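Local coordinates for tricorn protease (Thermoplasma acidophilum, PDB 1K32), which hydrolyses peptides as a large hexameric serine protease, probably degrading further the fragments released by the proteasome, at residues W188-K198 with E1008-S1016; Y844-Y855 with I1022-L1033. All coordinates share one frame; numbering follows the deposited sequence.

Overall arrangement
Following the chain from its N terminus, residues 188-198 come first, forming the outer hairpin of a four-stranded beta-propeller blade. The remaining blades, a second propeller and the C1 and PDZ regions follow, and then 844-855, where helix 830-848 hands over to an edge strand of the parallel sheet in the S41 peptidase part. Near the C terminus, 1008-1016 returns to the blade and closes contact 1 over 809 intervening residues; soon afterwards helix 1020-1032 closes contact 2, a shorter loop inside the peptidase fold. The two loops therefore cross rather than nest. Their centres lie about 25 Å apart, joined through consecutive helices 1011-1015 and 1020-1032.

Contact 1: W188-K198 with E1008-S1016; sequences WIEVNSGAFKK and EYAPHDYLS
W188 and F196, side by side on the outer hairpin of a four-stranded beta-propeller blade, receive P1011 and the short helix 1011-1015 from the C-terminal peptidase region. The helix runs nearly antiparallel to strand 195-198, at 152°. From W188 CB the indole starts anti to the carbonyl carbon (chi1 -70°), which turns a face of the indole to P1011 CD. W188 CD2 lies 3.8 Å from P1011 CD, and W188 CE3 comes closer, 3.5 Å from the same atom; CD sits over the face of the six-membered ring in a CH-pi contact. Round the rim, W188 CZ3 meets A1010 CB at 3.5 Å and CH2 stays against that methyl, while at CZ2 the ring's edge meets E1008 OE1, near the ring plane. K198 CB covers the opposite face, its ammonium being paired with D201, and R168 adds a cation-pi contact. With an alanine here, P1011 CD and A1010 CB would probably lose the surface they rest on, leaving a gap between blade and helix.

P1011 also serves F196: P1011 CB lies 3.9 Å from that ring's centroid, over the face, while E190 CB backs the opposite face and L1015 CD1 reaches the edge. P1011 thus sits in the angle between the two aromatic rings, CD on W188 and CB on F196. The helix start is tied by D1013 OD1, which accepts a bond from N of the N-cap residue A1010 at 2.8 Å. H1012 adds only a weak bond across the contact, NE2 to F196 O at 3.3 Å, bent to 123° at the hydrogen.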
loop_
_atom_site.group_PDB
_atom_site.type_symbol
_atom_site.label_atom_id
_atom_site.label_comp_id
_atom_site.label_asym_id
_atom_site.label_seq_id
_atom_site.Cartn_x
_atom_site.Cartn_y
_atom_site.Cartn_z
ATOM N N TRP A 188 29.731 55.176 46.543
ATOM C CA TRP A 188 29.080 56.475 46.640
ATOM C C TRP A 188 28.497 56.586 48.038
ATOM O O TRP A 188 28.195 55.571 48.660
ATOM C CB TRP A 188 27.940 56.602 45.632
ATOM C CG TRP A 188 28.339 56.706 44.192
ATOM C CD1 TRP A 188 28.957 55.752 43.436
ATOM C CD2 TRP A 188 28.083 57.811 43.312
ATOM N NE1 TRP A 188 29.094 56.189 42.140
ATOM C CE2 TRP A 188 28.568 57.447 42.034
ATOM C CE3 TRP A 188 27.488 59.072 43.480
ATOM C CZ2 TRP A 188 28.477 58.300 40.922
ATOM C CZ3 TRP A 188 27.398 59.922 42.376
ATOM C CH2 TRP A 188 27.893 59.527 41.108
ATOM N N ILE A 189 28.330 57.813 48.526
ATOM C CA ILE A 189 27.756 58.029 49.847
ATOM C C ILE A 189 26.775 59.197 49.829
ATOM O O ILE A 189 26.975 60.193 49.130
ATOM C CB ILE A 189 28.852 58.287 50.904
ATOM C CG1 ILE A 189 28.247 58.239 52.301
ATOM C CG2 ILE A 189 29.496 59.642 50.684
ATOM C CD1 ILE A 189 29.278 58.115 53.400
ATOM N N GLU A 190 25.701 59.060 50.596
ATOM C CA GLU A 190 24.684 60.095 50.665
ATOM C C GLU A 190 25.244 61.228 51.517
ATOM O O GLU A 190 25.847 60.981 52.552
ATOM C CB GLU A 190 23.417 59.516 51.295
ATOM C CG GLU A 190 22.161 60.338 51.090
ATOM C CD GLU A 190 20.943 59.684 51.724
ATOM O OE1 GLU A 190 19.808 60.117 51.445
ATOM O OE2 GLU A 190 21.118 58.731 52.509
ATOM N N VAL A 191 25.075 62.465 51.071
ATOM C CA VAL A 191 25.584 63.605 51.830
ATOM C C VAL A 191 24.427 64.462 52.333
ATOM O O VAL A 191 24.475 65.028 53.424
ATOM C CB VAL A 191 26.536 64.477 50.973
ATOM C CG1 VAL A 191 27.805 63.711 50.668
ATOM C CG2 VAL A 191 25.855 64.883 49.681
ATOM N N ASN A 192 23.386 64.543 51.524
ATOM C CA ASN A 192 22.200 65.309 51.852
ATOM C C ASN A 192 21.075 64.351 51.508
ATOM O O ASN A 192 21.088 63.782 50.423
ATOM C CB ASN A 192 22.141 66.561 50.973
ATOM C CG ASN A 192 20.755 67.150 50.891
ATOM O OD1 ASN A 192 20.121 67.414 51.913
ATOM N ND2 ASN A 192 20.273 67.368 49.669
ATOM N N SER A 193 20.120 64.160 52.419
ATOM C CA SER A 193 19.018 63.233 52.173
ATOM C C SER A 193 18.621 63.215 50.699
ATOM O O SER A 193 18.005 64.152 50.200
ATOM C CB SER A 193 17.800 63.583 53.039
ATOM O OG SER A 193 17.137 64.733 52.565
ATOM N N GLY A 194 19.001 62.152 50.000
ATOM C CA GLY A 194 18.671 62.046 48.592
ATOM C C GLY A 194 19.787 62.438 47.636
ATOM O O GLY A 194 19.721 62.112 46.460
ATOM N N ALA A 195 20.807 63.124 48.136
ATOM C CA ALA A 195 21.939 63.565 47.316
ATOM C C ALA A 195 23.164 62.681 47.554
ATOM O O ALA A 195 23.518 62.385 48.696
ATOM C CB ALA A 195 22.275 65.018 47.632
ATOM N N PHE A 196 23.822 62.267 46.477
ATOM C CA PHE A 196 24.989 61.407 46.611
ATOM C C PHE A 196 26.257 61.923 45.957
ATOM O O PHE A 196 26.219 62.659 44.979
ATOM C CB PHE A 196 24.687 60.014 46.056
ATOM C CG PHE A 196 23.635 59.276 46.818
ATOM C CD1 PHE A 196 22.301 59.657 46.737
ATOM C CD2 PHE A 196 23.978 58.191 47.621
ATOM C CE1 PHE A 196 21.319 58.965 47.444
ATOM C CE2 PHE A 196 23.006 57.494 48.329
ATOM C CZ PHE A 196 21.672 57.886 48.237
ATOM N N LYS A 197 27.380 61.492 46.512
ATOM C CA LYS A 197 28.691 61.864 46.025
ATOM C C LYS A 197 29.537 60.598 45.883
ATOM O O LYS A 197 29.448 59.688 46.703
ATOM C CB LYS A 197 29.350 62.821 47.023
ATOM C CG LYS A 197 30.829 63.049 46.798
ATOM C CD LYS A 197 31.421 63.915 47.908
ATOM C CE LYS A 197 32.896 64.197 47.655
ATOM N NZ LYS A 197 33.508 65.004 48.756
ATOM N N LYS A 198 30.347 60.537 44.834
ATOM C CA LYS A 198 31.225 59.389 44.617
ATOM C C LYS A 198 32.473 59.620 45.483
ATOM O O LYS A 198 33.182 60.610 45.292
ATOM C CB LYS A 198 31.605 59.317 43.140
ATOM C CG LYS A 198 32.374 58.075 42.723
ATOM C CD LYS A 198 32.667 58.121 41.228
ATOM C CE LYS A 198 33.497 59.368 40.894
ATOM N NZ LYS A 198 33.758 59.472 39.443
ATOM N N GLU A 1008 27.696 61.156 34.274
ATOM C CA GLU A 1008 27.458 60.137 35.282
ATOM C C GLU A 1008 25.950 59.949 35.422
ATOM O O GLU A 1008 25.158 60.821 35.065
ATOM C CB GLU A 1008 27.996 60.580 36.648
ATOM C CG GLU A 1008 29.499 60.734 36.755
ATOM C CD GLU A 1008 30.229 59.416 36.593
ATOM O OE1 GLU A 1008 29.859 58.438 37.284
ATOM O OE2 GLU A 1008 31.176 59.361 35.774
ATOM N N TYR A 1009 25.565 58.800 35.950
ATOM C CA TYR A 1009 24.169 58.497 36.205
ATOM C C TYR A 1009 24.194 58.205 37.708
ATOM O O TYR A 1009 24.298 57.059 38.126
ATOM C CB TYR A 1009 23.741 57.259 35.418
ATOM C CG TYR A 1009 22.243 57.128 35.205
ATOM C CD1 TYR A 1009 21.335 57.478 36.204
ATOM C CD2 TYR A 1009 21.740 56.604 34.012
ATOM C CE1 TYR A 1009 19.959 57.304 36.021
ATOM C CE2 TYR A 1009 20.380 56.427 33.818
ATOM C CZ TYR A 1009 19.498 56.774 34.822
ATOM O OH TYR A 1009 18.160 56.559 34.616
ATOM N N ALA A 1010 24.121 59.263 38.511
ATOM C CA ALA A 1010 24.172 59.152 39.966
ATOM C C ALA A 1010 22.935 58.526 40.612
ATOM O O ALA A 1010 21.865 58.486 40.014
ATOM C CB ALA A 1010 24.423 60.515 40.559
ATOM N N PRO A 1011 23.074 58.038 41.862
ATOM C CA PRO A 1011 21.947 57.422 42.564
ATOM C C PRO A 1011 20.765 58.380 42.659
ATOM O O PRO A 1011 19.622 57.977 42.478
ATOM C CB PRO A 1011 22.534 57.082 43.934
ATOM C CG PRO A 1011 23.970 56.793 43.612
ATOM C CD PRO A 1011 24.302 57.937 42.670
ATOM N N HIS A 1012 21.045 59.654 42.925
ATOM C CA HIS A 1012 19.977 60.637 43.036
ATOM C C HIS A 1012 19.283 60.875 41.704
ATOM O O HIS A 1012 18.157 61.369 41.665
ATOM C CB HIS A 1012 20.497 61.956 43.646
ATOM C CG HIS A 1012 21.791 62.439 43.068
ATOM N ND1 HIS A 1012 21.872 63.086 41.852
ATOM C CD2 HIS A 1012 23.057 62.388 43.551
ATOM C CE1 HIS A 1012 23.131 63.414 41.614
ATOM N NE2 HIS A 1012 23.869 63.003 42.629
ATOM N N ASP A 1013 19.948 60.512 40.607
ATOM C CA ASP A 1013 19.342 60.656 39.284
ATOM C C ASP A 1013 18.266 59.581 39.185
ATOM O O ASP A 1013 17.161 59.839 38.717
ATOM C CB ASP A 1013 20.389 60.470 38.181
ATOM C CG ASP A 1013 21.304 61.672 38.040
ATOM O OD1 ASP A 1013 22.536 61.494 37.937
ATOM O OD2 ASP A 1013 20.787 62.806 38.025
ATOM N N TYR A 1014 18.591 58.374 39.634
ATOM C CA TYR A 1014 17.621 57.283 39.614
ATOM C C TYR A 1014 16.475 57.603 40.564
ATOM O O TYR A 1014 15.328 57.310 40.262
ATOM C CB TYR A 1014 18.259 55.961 40.038
ATOM C CG TYR A 1014 19.204 55.383 39.016
ATOM C CD1 TYR A 1014 20.581 55.566 39.127
ATOM C CD2 TYR A 1014 18.720 54.643 37.940
ATOM C CE1 TYR A 1014 21.450 55.018 38.188
ATOM C CE2 TYR A 1014 19.582 54.092 36.995
ATOM C CZ TYR A 1014 20.937 54.282 37.127
ATOM O OH TYR A 1014 21.784 53.717 36.217
ATOM N N LEU A 1015 16.793 58.202 41.708
ATOM C CA LEU A 1015 15.772 58.569 42.683
ATOM C C LEU A 1015 14.774 59.554 42.092
ATOM O O LEU A 1015 13.581 59.435 42.330
ATOM C CB LEU A 1015 16.403 59.196 43.932
ATOM C CG LEU A 1015 16.816 58.272 45.075
ATOM C CD1 LEU A 1015 17.340 59.116 46.238
ATOM C CD2 LEU A 1015 15.622 57.431 45.523
ATOM N N SER A 1016 15.263 60.518 41.315
ATOM C CA SER A 1016 14.388 61.519 40.710
ATOM C C SER A 1016 13.712 61.036 39.426
ATOM O O SER A 1016 12.920 61.760 38.825
ATOM C CB SER A 1016 15.168 62.808 40.423
ATOM O OG SER A 1016 16.071 62.641 39.343
#

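Contact 2: Y844-Y855 with I1022-L1033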
loop_
_atom_site.group_PDB
_atom_site.type_symbol
_atom_site.label_atom_id
_atom_site.label_comp_id
_atom_site.label_asym_id
_atom_site.label_seq_id
_atom_site.Cartn_x
_atom_site.Cartn_y
_atom_site.Cartn_z
ATOM N N TYR A 844 10.000 58.635 24.293
ATOM C CA TYR A 844 10.550 59.755 25.050
ATOM C C TYR A 844 11.386 60.662 24.155
ATOM O O TYR A 844 11.281 61.880 24.225
ATOM C CB TYR A 844 11.421 59.236 26.196
ATOM C CG TYR A 844 11.976 60.317 27.092
ATOM C CD1 TYR A 844 11.143 61.012 27.983
ATOM C CD2 TYR A 844 13.333 60.651 27.054
ATOM C CE1 TYR A 844 11.651 62.016 28.813
ATOM C CE2 TYR A 844 13.856 61.647 27.874
ATOM C CZ TYR A 844 13.010 62.329 28.753
ATOM O OH TYR A 844 13.519 63.321 29.557
ATOM N N VAL A 845 12.226 60.074 23.311
ATOM C CA VAL A 845 13.058 60.878 22.430
ATOM C C VAL A 845 12.224 61.629 21.386
ATOM O O VAL A 845 12.499 62.789 21.083
ATOM C CB VAL A 845 14.124 60.009 21.706
ATOM C CG1 VAL A 845 14.837 60.837 20.644
ATOM C CG2 VAL A 845 15.132 59.491 22.707
ATOM N N HIS A 846 11.220 60.964 20.823
ATOM C CA HIS A 846 10.364 61.605 19.827
ATOM C C HIS A 846 9.694 62.818 20.456
ATOM O O HIS A 846 9.722 63.920 19.894
ATOM C CB HIS A 846 9.266 60.663 19.327
ATOM C CG HIS A 846 9.763 59.538 18.478
ATOM N ND1 HIS A 846 11.015 59.536 17.899
ATOM C CD2 HIS A 846 9.172 58.380 18.103
ATOM C CE1 HIS A 846 11.174 58.423 17.208
ATOM N NE2 HIS A 846 10.070 57.703 17.315
ATOM N N GLU A 847 9.097 62.597 21.626
ATOM C CA GLU A 847 8.400 63.649 22.356
ATOM C C GLU A 847 9.280 64.821 22.778
ATOM O O GLU A 847 8.964 65.964 22.468
ATOM C CB GLU A 847 7.720 63.057 23.588
ATOM C CG GLU A 847 6.640 62.049 23.256
ATOM C CD GLU A 847 6.291 61.163 24.435
ATOM O OE1 GLU A 847 5.265 60.450 24.343
ATOM O OE2 GLU A 847 7.043 61.167 25.445
ATOM N N ARG A 848 10.377 64.549 23.478
ATOM C CA ARG A 848 11.257 65.625 23.935
ATOM C C ARG A 848 11.943 66.368 22.787
ATOM O O ARG A 848 12.283 67.537 22.932
ATOM C CB ARG A 848 12.316 65.080 24.905
ATOM C CG ARG A 848 13.203 66.150 25.588
ATOM C CD ARG A 848 14.238 65.473 26.487
ATOM N NE ARG A 848 15.205 66.383 27.105
ATOM C CZ ARG A 848 15.038 66.992 28.281
ATOM N NH1 ARG A 848 15.986 67.794 28.752
ATOM N NH2 ARG A 848 13.932 66.800 28.994
ATOM N N SER A 849 12.144 65.702 21.650
ATOM C CA SER A 849 12.800 66.348 20.513
ATOM C C SER A 849 11.757 66.947 19.579
ATOM O O SER A 849 12.098 67.578 18.577
ATOM C CB SER A 849 13.661 65.348 19.726
ATOM O OG SER A 849 12.841 64.474 18.975
ATOM N N LYS A 850 10.491 66.742 19.912
ATOM C CA LYS A 850 9.397 67.269 19.103
ATOM C C LYS A 850 9.466 66.688 17.688
ATOM O O LYS A 850 9.419 67.423 16.696
ATOM C CB LYS A 850 9.472 68.806 19.040
ATOM N N GLY A 851 9.595 65.366 17.612
ATOM C CA GLY A 851 9.649 64.671 16.339
ATOM C C GLY A 851 10.840 64.922 15.425
ATOM O O GLY A 851 10.775 64.601 14.240
ATOM N N THR A 852 11.922 65.482 15.959
ATOM C CA THR A 852 13.109 65.762 15.155
ATOM C C THR A 852 14.238 64.739 15.353
ATOM O O THR A 852 15.180 64.688 14.559
ATOM C CB THR A 852 13.695 67.174 15.471
ATOM O OG1 THR A 852 14.066 67.240 16.853
ATOM C CG2 THR A 852 12.673 68.281 15.164
ATOM N N ILE A 853 14.150 63.921 16.396
ATOM C CA ILE A 853 15.215 62.954 16.664
ATOM C C ILE A 853 14.737 61.510 16.814
ATOM O O ILE A 853 13.726 61.247 17.458
ATOM C CB ILE A 853 16.005 63.360 17.929
ATOM C CG1 ILE A 853 16.566 64.781 17.764
ATOM C CG2 ILE A 853 17.141 62.364 18.180
ATOM C CD1 ILE A 853 17.151 65.373 19.054
ATOM N N GLY A 854 15.472 60.589 16.197
ATOM C CA GLY A 854 15.136 59.173 16.269
ATOM C C GLY A 854 15.985 58.452 17.304
ATOM O O GLY A 854 16.953 59.011 17.817
ATOM N N TYR A 855 15.651 57.196 17.584
ATOM C CA TYR A 855 16.362 56.432 18.599
ATOM C C TYR A 855 16.520 54.955 18.250
ATOM O O TYR A 855 15.610 54.322 17.720
ATOM C CB TYR A 855 15.621 56.561 19.937
ATOM C CG TYR A 855 16.179 55.727 21.071
ATOM C CD1 TYR A 855 17.245 56.181 21.844
ATOM C CD2 TYR A 855 15.638 54.482 21.369
ATOM C CE1 TYR A 855 17.755 55.412 22.893
ATOM C CE2 TYR A 855 16.140 53.703 22.405
ATOM C CZ TYR A 855 17.193 54.173 23.169
ATOM O OH TYR A 855 17.646 53.416 24.220
ATOM N N ILE A 1022 20.393 60.100 28.471
ATOM C CA ILE A 1022 19.541 60.251 27.302
ATOM C C ILE A 1022 19.111 61.713 27.130
ATOM O O ILE A 1022 18.995 62.208 25.998
ATOM C CB ILE A 1022 18.307 59.326 27.387
ATOM C CG1 ILE A 1022 17.786 59.061 25.972
ATOM C CG2 ILE A 1022 17.235 59.943 28.289
ATOM C CD1 ILE A 1022 16.891 57.830 25.858
ATOM N N ASP A 1023 18.888 62.404 28.248
ATOM C CA ASP A 1023 18.514 63.818 28.200
ATOM C C ASP A 1023 19.630 64.658 27.567
ATOM O O ASP A 1023 19.377 65.503 26.715
ATOM C CB ASP A 1023 18.236 64.347 29.607
ATOM C CG ASP A 1023 16.847 64.015 30.088
ATOM O OD1 ASP A 1023 16.613 64.102 31.310
ATOM O OD2 ASP A 1023 15.993 63.678 29.244
ATOM N N TYR A 1024 20.867 64.435 27.999
ATOM C CA TYR A 1024 21.982 65.187 27.438
ATOM C C TYR A 1024 22.111 64.921 25.940
ATOM O O TYR A 1024 22.319 65.851 25.162
ATOM C CB TYR A 1024 23.302 64.819 28.118
ATOM C CG TYR A 1024 24.450 65.676 27.635
ATOM C CD1 TYR A 1024 24.689 66.934 28.193
ATOM C CD2 TYR A 1024 25.260 65.261 26.573
ATOM C CE1 TYR A 1024 25.704 67.756 27.707
ATOM C CE2 TYR A 1024 26.271 66.078 26.076
ATOM C CZ TYR A 1024 26.488 67.323 26.648
ATOM O OH TYR A 1024 27.488 68.140 26.155
ATOM N N ALA A 1025 22.000 63.655 25.544
ATOM C CA ALA A 1025 22.112 63.271 24.136
ATOM C C ALA A 1025 21.039 63.973 23.317
ATOM O O ALA A 1025 21.303 64.452 22.216
ATOM C CB ALA A 1025 21.986 61.741 23.979
ATOM N N ILE A 1026 19.824 64.017 23.853
ATOM C CA ILE A 1026 18.729 64.686 23.170
ATOM C C ILE A 1026 19.016 66.188 23.052
ATOM O O ILE A 1026 18.924 66.772 21.969
ATOM C CB ILE A 1026 17.395 64.485 23.923
ATOM C CG1 ILE A 1026 16.942 63.024 23.800
ATOM C CG2 ILE A 1026 16.330 65.423 23.342
ATOM C CD1 ILE A 1026 15.788 62.665 24.693
ATOM N N ASP A 1027 19.380 66.807 24.167
ATOM C CA ASP A 1027 19.665 68.236 24.167
ATOM C C ASP A 1027 20.850 68.591 23.278
ATOM O O ASP A 1027 20.835 69.620 22.595
ATOM C CB ASP A 1027 19.913 68.706 25.596
ATOM C CG ASP A 1027 18.678 68.586 26.467
ATOM O OD1 ASP A 1027 18.813 68.564 27.711
ATOM O OD2 ASP A 1027 17.564 68.522 25.903
ATOM N N ALA A 1028 21.867 67.734 23.272
ATOM C CA ALA A 1028 23.055 67.978 22.467
ATOM C C ALA A 1028 22.704 67.989 20.985
ATOM O O ALA A 1028 23.174 68.844 20.233
ATOM C CB ALA A 1028 24.125 66.913 22.754
ATOM N N LEU A 1029 21.875 67.041 20.564
ATOM C CA LEU A 1029 21.472 66.978 19.167
ATOM C C LEU A 1029 20.564 68.145 18.799
ATOM O O LEU A 1029 20.689 68.707 17.709
ATOM C CB LEU A 1029 20.769 65.654 18.857
ATOM C CG LEU A 1029 21.695 64.492 18.473
ATOM C CD1 LEU A 1029 20.859 63.269 18.146
ATOM C CD2 LEU A 1029 22.548 64.878 17.270
ATOM N N ILE A 1030 19.647 68.503 19.694
ATOM C CA ILE A 1030 18.750 69.626 19.432
ATOM C C ILE A 1030 19.596 70.872 19.149
ATOM O O ILE A 1030 19.284 71.660 18.249
ATOM C CB ILE A 1030 17.817 69.895 20.633
ATOM C CG1 ILE A 1030 16.837 68.733 20.790
ATOM C CG2 ILE A 1030 17.042 71.191 20.425
ATOM C CD1 ILE A 1030 15.899 68.880 21.976
ATOM N N GLU A 1031 20.678 71.030 19.914
ATOM C CA GLU A 1031 21.584 72.165 19.739
ATOM C C GLU A 1031 22.286 72.078 18.387
ATOM O O GLU A 1031 22.247 73.019 17.598
ATOM C CB GLU A 1031 22.624 72.193 20.867
ATOM N N GLU A 1032 22.935 70.948 18.123
ATOM C CA GLU A 1032 23.637 70.755 16.859
ATOM C C GLU A 1032 22.693 70.955 15.678
ATOM O O GLU A 1032 23.093 71.471 14.638
ATOM C CB GLU A 1032 24.238 69.352 16.792
ATOM C CG GLU A 1032 25.363 69.122 17.776
ATOM C CD GLU A 1032 26.005 67.760 17.609
ATOM O OE1 GLU A 1032 26.374 67.422 16.461
ATOM O OE2 GLU A 1032 26.144 67.034 18.621
ATOM N N LEU A 1033 21.440 70.547 15.856
ATOM C CA LEU A 1033 20.427 70.668 14.818
ATOM C C LEU A 1033 19.897 72.084 14.624
ATOM O O LEU A 1033 19.017 72.310 13.794
ATOM C CB LEU A 1033 19.263 69.721 15.117
ATOM C CG LEU A 1033 19.378 68.292 14.572
ATOM C CD1 LEU A 1033 20.759 67.726 14.854
ATOM C CD2 LEU A 1033 18.298 67.428 15.199
#
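R848 reaches between D1023 and D1027 where helix 830-848 meets helix 1020-1032 on one face of the parallel beta-sheet in the S41 peptidase fold, which is related to that of the ClpP/crotonase proteins. The segments 844-848 and 1022-1032 cross at -42°, their axes 10.6 Å apart at the closest. The two aspartates approach the guanidinium from different directions. D1027 lies at its edge: R848 NH1 gives a nearly straight bond (161°) to the syn lone pair of D1027 OD1 at 3.1 Å, with weak bonds from NE and NH1 to D1027 OD2. D1023 instead stacks its carboxylate on a face, the two planes not far from parallel; D1023 OD2 is 3.5 Å from R848 NE, but none of the arginine's N-H bonds is aimed at it, so this is a pairing of charges alone.

That same D1023 OD2 accepts a bond from Y844 OH at 2.5 Å, through its syn lone pair and in the plane of the tyrosine ring. The tyrosine side chain runs roughly perpendicular to that of D1023. With its CG anti to the backbone N (chi1 -173°) and the chain extended as far as NE, R848 lays its methylenes along I1026, R848 CD 3.7 Å from I1026 CD1.

Beneath the polar rim the packing is apolar. V845 CG2 touches I1026 CD1 at 3.8 Å, and I853 CD1, on the edge strand, meets L1029 CB at 3.6 Å; V845, I853 and I1026 all also rest on I883 of the next strand. With one arginine charge shared by two carboxylates, and a hydroxyl donating to the stacked one, both aspartates are probably held as anions.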